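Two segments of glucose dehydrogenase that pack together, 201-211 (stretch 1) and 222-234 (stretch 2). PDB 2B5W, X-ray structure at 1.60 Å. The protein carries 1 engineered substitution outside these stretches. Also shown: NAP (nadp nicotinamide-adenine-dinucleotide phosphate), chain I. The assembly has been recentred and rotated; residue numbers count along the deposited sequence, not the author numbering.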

# COMPACT_ATOMS: atom_id res chain seq x y z
N ASN A 201 21.28 5.62 4.55
CA ASN A 201 21.88 5.14 3.31
C ASN A 201 20.94 5.39 2.14
O ASN A 201 19.79 4.93 2.14
N LEU A 202 21.40 6.20 1.20
CA LEU A 202 20.62 6.59 0.03
C LEU A 202 21.19 6.04 -1.29
O LEU A 202 22.41 5.98 -1.49
N TYR A 203 20.29 5.76 -2.22
CA TYR A 203 20.61 5.11 -3.50
C TYR A 203 19.74 5.73 -4.57
O TYR A 203 18.61 6.11 -4.29
N CYS A 204 20.24 5.86 -5.79
CA CYS A 204 19.44 6.39 -6.89
C CYS A 204 19.76 5.64 -8.19
O CYS A 204 20.91 5.47 -8.52
N LEU A 205 18.72 5.16 -8.85
CA LEU A 205 18.83 4.37 -10.08
C LEU A 205 18.80 5.24 -11.32
O LEU A 205 17.90 6.07 -11.50
N GLY A 206 19.74 5.00 -12.23
CA GLY A 206 19.77 5.63 -13.54
C GLY A 206 20.38 4.66 -14.55
O GLY A 206 20.63 3.51 -14.19
N ARG A 207 20.67 5.15 -15.74
CA ARG A 207 21.25 4.33 -16.80
C ARG A 207 22.17 5.18 -17.69
O ARG A 207 22.14 5.07 -18.91
N ARG A 208 22.95 6.01 -17.02
CA ARG A 208 23.89 6.94 -17.66
C ARG A 208 25.33 6.48 -17.55
O ARG A 208 25.75 5.87 -16.55
N ASP A 209 26.07 6.83 -18.61
CA ASP A 209 27.53 6.76 -18.57
C ASP A 209 28.10 8.07 -18.04
O ASP A 209 27.61 9.15 -18.38
N ARG A 210 29.21 7.95 -17.33
CA ARG A 210 30.03 9.09 -16.93
C ARG A 210 30.75 9.69 -18.15
O ARG A 210 31.05 8.96 -19.11
N PRO A 211 30.98 11.01 -18.18
CA PRO A 211 30.56 11.96 -17.14
C PRO A 211 29.10 12.39 -17.40
O PRO A 211 28.66 12.57 -18.53
N ASP A 222 26.02 12.32 -1.33
CA ASP A 222 26.49 11.11 -0.60
C ASP A 222 25.61 9.88 -0.83
O ASP A 222 25.63 8.94 -0.04
N ALA A 223 24.88 9.85 -1.94
CA ALA A 223 24.11 8.68 -2.32
C ALA A 223 24.88 7.81 -3.30
O ALA A 223 25.83 8.26 -3.95
N THR A 224 24.48 6.55 -3.40
CA THR A 224 25.09 5.62 -4.33
C THR A 224 24.32 5.57 -5.63
O THR A 224 23.08 5.33 -5.65
N TYR A 225 25.03 5.74 -6.73
CA TYR A 225 24.49 5.64 -8.07
C TYR A 225 24.40 4.18 -8.50
O TYR A 225 25.40 3.45 -8.48
N VAL A 226 23.19 3.75 -8.82
CA VAL A 226 22.92 2.39 -9.29
C VAL A 226 22.54 2.46 -10.75
O VAL A 226 21.51 2.97 -11.15
N ASP A 227 23.44 1.94 -11.59
CA ASP A 227 23.19 1.88 -13.00
C ASP A 227 22.43 0.60 -13.29
O ASP A 227 22.93 -0.47 -13.03
N SER A 228 21.21 0.74 -13.77
CA SER A 228 20.30 -0.38 -13.96
C SER A 228 20.76 -1.34 -15.05
O SER A 228 20.29 -2.47 -15.11
N ARG A 229 21.64 -0.87 -15.92
CA ARG A 229 22.25 -1.74 -16.94
C ARG A 229 23.23 -2.75 -16.33
O ARG A 229 23.52 -3.79 -16.91
N GLN A 230 23.76 -2.41 -15.17
CA GLN A 230 24.62 -3.28 -14.38
C GLN A 230 23.89 -4.06 -13.30
O GLN A 230 24.15 -5.27 -13.11
N THR A 231 23.02 -3.36 -12.57
CA THR A 231 22.33 -3.91 -11.43
C THR A 231 20.84 -3.61 -11.55
O THR A 231 20.42 -2.49 -11.25
N PRO A 232 20.05 -4.58 -11.99
CA PRO A 232 18.59 -4.45 -11.97
C PRO A 232 18.07 -4.34 -10.56
O PRO A 232 18.72 -4.74 -9.62
N VAL A 233 16.87 -3.80 -10.45
CA VAL A 233 16.26 -3.51 -9.17
C VAL A 233 16.22 -4.78 -8.30
O VAL A 233 16.53 -4.73 -7.12
N GLU A 234 15.84 -5.90 -8.90
CA GLU A 234 15.74 -7.16 -8.13
C GLU A 234 17.09 -7.65 -7.57
O GLU A 234 17.12 -8.41 -6.60

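The two stretches pair as neighbouring parallel strands, so most side chains leave the sheet on one face or the other and touch their neighbours on the same face. The backbone ladder, running from Thr 224 N to Leu 202 O (2.9 Å) through to Ser 228 N to Gly 206 O (2.9 Å), fixes this register.

Apolar contacts dominate the face that carries Tyr 203, Leu 205, Thr 224 and Val 226. Leu 205 (chi1 t, chi2 p) bends its end toward the second stretch: its CD1 lies 3.6 Å from Val 226 CG1, and its CD2 lies 3.9 Å from Val 233 CG2. A branched, flexible leucine can thus fill the space between two valines, both in the t rotamer. Tyr 203 (m) sets its ring beside Thr 224, with CD2 3.6 Å from Thr 224 CB, while Val 226 CG2 approaches the ring edge at 4.4 Å from the same CD2. At the start of the pairing, Ala 223 points toward stretch 1, and its small CB meets Leu 202 CB at 3.7 Å.

On the other face, with Cys 204 and Asp 227, Tyr 225 (chi1 t) extends along stretch 1 past Gly 206. The absence of a side chain there matters, because an ideal CB on Gly 206 would sit a tight 3.2 Å from Tyr 225 CE1. With the ring lying close to this glycine, Tyr 225 OH donates a hydrogen bond to Arg 208 O at 2.7 Å, joining its long aromatic side chain to the loop beyond the strand.

Charged groups close the contact. Arg 229 (chi1 m) points toward stretch 1, and its NH2 forms a salt bridge with Asp 209 OD1 at 2.9 Å; a weak hydrogen bond from Arg 229 NH1 to the same Asp 209 OD1 spans 3.2 Å. Asp 227 (t) steadies the arginine from within its own stretch, its OD1 accepting from Arg 229 NE at 3.0 Å and its OD2 from Arg 229 NH2 at 2.9 Å. One guanidinium, with several donors, thereby links two carboxylates.

The end of the pairing also holds NADP. Arg 207 (chi1 p) sends its NH2 to O3X of the cofactor phosphate at 2.8 Å, and Arg 208 (chi1 m) sends its NE to O2X at 2.9 Å, positive charge matching negative. Ser 228 (p) points toward stretch 1, and its OG donates to adenine N1A at 2.7 Å, a short side chain suited to a close approach. Gly 206 C lies 3.4 Å from NAP C2A, bringing the backbone itself close to the adenine.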

# COMPACT_ATOMS: atom_id res chain seq x y z
CB ASN A 201 22.22 3.66 3.39
CG ASN A 201 23.16 3.36 4.50
OD1 ASN A 201 22.82 2.64 5.45
ND2 ASN A 201 24.32 3.93 4.44
CB LEU A 202 20.53 8.12 -0.04
CG LEU A 202 19.96 8.83 1.17
CD1 LEU A 202 20.19 10.35 1.00
CD2 LEU A 202 18.53 8.47 1.40
CB TYR A 203 20.34 3.63 -3.37
CG TYR A 203 21.16 2.95 -2.30
CD1 TYR A 203 20.73 2.90 -0.99
CD2 TYR A 203 22.35 2.27 -2.62
CE1 TYR A 203 21.45 2.28 0.01
CE2 TYR A 203 23.07 1.63 -1.62
CZ TYR A 203 22.63 1.65 -0.31
OH TYR A 203 23.33 1.02 0.69
CB CYS A 204 19.61 7.88 -7.06
SG CYS A 204 18.66 8.64 -8.36
CB LEU A 205 17.66 3.39 -10.17
CG LEU A 205 17.78 2.27 -11.23
CD1 LEU A 205 18.59 1.13 -10.67
CD2 LEU A 205 16.37 1.82 -11.67
CB ARG A 207 20.16 3.60 -17.58
CG ARG A 207 19.13 4.43 -18.23
CD ARG A 207 18.04 3.61 -18.90
NE ARG A 207 17.05 4.48 -19.48
CZ ARG A 207 15.93 4.06 -20.07
NH1 ARG A 207 15.66 2.76 -20.12
NH2 ARG A 207 15.08 4.95 -20.58
CB ARG A 208 23.83 8.31 -17.01
CG ARG A 208 22.47 8.97 -17.08
CD ARG A 208 22.02 9.32 -18.45
NE ARG A 208 20.65 9.84 -18.50
CZ ARG A 208 20.31 11.07 -18.16
NH1 ARG A 208 21.22 11.95 -17.78
NH2 ARG A 208 19.03 11.45 -18.24
CB ASP A 209 28.12 6.51 -19.98
CG ASP A 209 27.52 5.29 -20.66
OD1 ASP A 209 27.49 4.21 -20.04
OD2 ASP A 209 27.05 5.33 -21.81
CB ARG A 210 31.03 8.67 -15.87
CG ARG A 210 30.44 8.10 -14.57
CD ARG A 210 31.48 7.47 -13.69
NE ARG A 210 30.83 6.80 -12.57
CZ ARG A 210 30.53 7.36 -11.43
NH1 ARG A 210 30.82 8.62 -11.18
NH2 ARG A 210 29.86 6.64 -10.53
CB PRO A 211 31.50 13.16 -17.39
CG PRO A 211 31.65 13.16 -18.87
CD PRO A 211 31.67 11.70 -19.28
CB ASP A 222 26.60 11.37 0.89
CG ASP A 222 27.55 10.43 1.58
OD1 ASP A 222 28.60 10.10 0.99
OD2 ASP A 222 27.31 9.96 2.72
CB ALA A 223 22.73 9.10 -2.90
CB THR A 224 25.12 4.22 -3.71
OG1 THR A 224 26.00 4.18 -2.57
CG2 THR A 224 25.64 3.19 -4.72
CB TYR A 225 25.30 6.48 -9.09
CG TYR A 225 24.99 6.18 -10.54
CD1 TYR A 225 23.69 6.29 -11.04
CD2 TYR A 225 25.98 5.76 -11.45
CE1 TYR A 225 23.39 6.00 -12.37
CE2 TYR A 225 25.68 5.47 -12.75
CZ TYR A 225 24.38 5.59 -13.23
OH TYR A 225 24.08 5.32 -14.53
CB VAL A 226 21.81 1.69 -8.44
CG1 VAL A 226 21.64 0.23 -8.91
CG2 VAL A 226 22.14 1.74 -6.99
CB ASP A 227 24.55 1.85 -13.72
CG ASP A 227 24.45 1.78 -15.20
OD1 ASP A 227 23.36 1.60 -15.81
OD2 ASP A 227 25.50 1.96 -15.90
CB SER A 228 18.91 0.12 -14.31
OG SER A 228 18.83 0.80 -15.54
CB ARG A 229 22.94 -0.87 -17.97
CG ARG A 229 21.98 0.10 -18.70
CD ARG A 229 22.67 1.10 -19.56
NE ARG A 229 23.57 1.91 -18.75
CZ ARG A 229 24.48 2.72 -19.24
NH1 ARG A 229 24.60 2.88 -20.55
NH2 ARG A 229 25.25 3.41 -18.41
CB GLN A 230 25.67 -2.43 -13.70
CG GLN A 230 26.58 -1.69 -14.64
CD GLN A 230 27.42 -2.63 -15.47
OE1 GLN A 230 27.95 -3.62 -14.94
NE2 GLN A 230 27.52 -2.37 -16.76
CB THR A 231 22.86 -3.30 -10.15
OG1 THR A 231 24.28 -3.51 -10.04
CG2 THR A 231 22.26 -3.99 -8.92
CB PRO A 232 18.10 -5.76 -12.61
CG PRO A 232 19.29 -6.32 -13.33
CD PRO A 232 20.48 -5.89 -12.55
CB VAL A 233 14.87 -2.86 -9.35
CG1 VAL A 233 14.14 -2.74 -7.98
CG2 VAL A 233 14.98 -1.48 -10.01
CB GLU A 234 14.97 -8.23 -8.92
CG GLU A 234 15.73 -8.89 -10.05
CD GLU A 234 15.55 -8.21 -11.39
OE1 GLU A 234 15.11 -7.02 -11.44
OE2 GLU A 234 15.85 -8.86 -12.41
PA NAP I . 11.97 12.21 -16.59
O1A NAP I . 11.60 11.66 -17.89
O2A NAP I . 12.74 13.53 -16.69
O5B NAP I . 12.87 11.20 -15.78
C5B NAP I . 12.74 9.81 -15.81
C4B NAP I . 14.16 9.34 -15.61
O4B NAP I . 14.12 7.95 -15.39
C3B NAP I . 15.08 9.60 -16.83
O3B NAP I . 16.21 10.39 -16.50
C2B NAP I . 15.47 8.20 -17.29
O2B NAP I . 16.83 8.05 -17.68
C1B NAP I . 15.21 7.35 -16.06
N9A NAP I . 14.86 5.99 -16.42
C8A NAP I . 13.80 5.59 -17.20
N7A NAP I . 13.84 4.25 -17.30
C5A NAP I . 14.94 3.79 -16.62
C6A NAP I . 15.49 2.53 -16.37
N6A NAP I . 14.98 1.40 -16.90
N1A NAP I . 16.63 2.42 -15.61
C2A NAP I . 17.23 3.54 -15.06
N3A NAP I . 16.70 4.79 -15.29
C4A NAP I . 15.57 4.91 -16.04
O3 NAP I . 10.68 12.60 -15.75
PN NAP I . 10.51 13.38 -14.34
O1N NAP I . 11.63 13.09 -13.40
O2N NAP I . 10.05 14.80 -14.53
O5D NAP I . 9.29 12.40 -14.02
C5D NAP I . 9.52 11.08 -13.57
C4D NAP I . 8.25 10.24 -13.68
O4D NAP I . 7.28 10.79 -12.77
C3D NAP I . 7.61 10.27 -15.07
O3D NAP I . 7.13 8.99 -15.42
C2D NAP I . 6.47 11.27 -14.90
O2D NAP I . 5.42 11.15 -15.82
C1D NAP I . 6.05 10.99 -13.45
N1N NAP I . 5.41 12.10 -12.73
C2N NAP I . 4.30 11.75 -12.02
C3N NAP I . 3.68 12.69 -11.24
C7N NAP I . 2.59 12.17 -10.35
O7N NAP I . 1.88 13.21 -9.75
N7N NAP I . 2.38 10.83 -10.22
C4N NAP I . 4.13 14.01 -11.18
C5N NAP I . 5.27 14.35 -11.91
C6N NAP I . 5.92 13.37 -12.67
P2B NAP I . 17.32 8.28 -19.24
O1X NAP I . 17.17 9.65 -19.65
O2X NAP I . 18.78 7.79 -19.20
O3X NAP I . 16.49 7.37 -20.15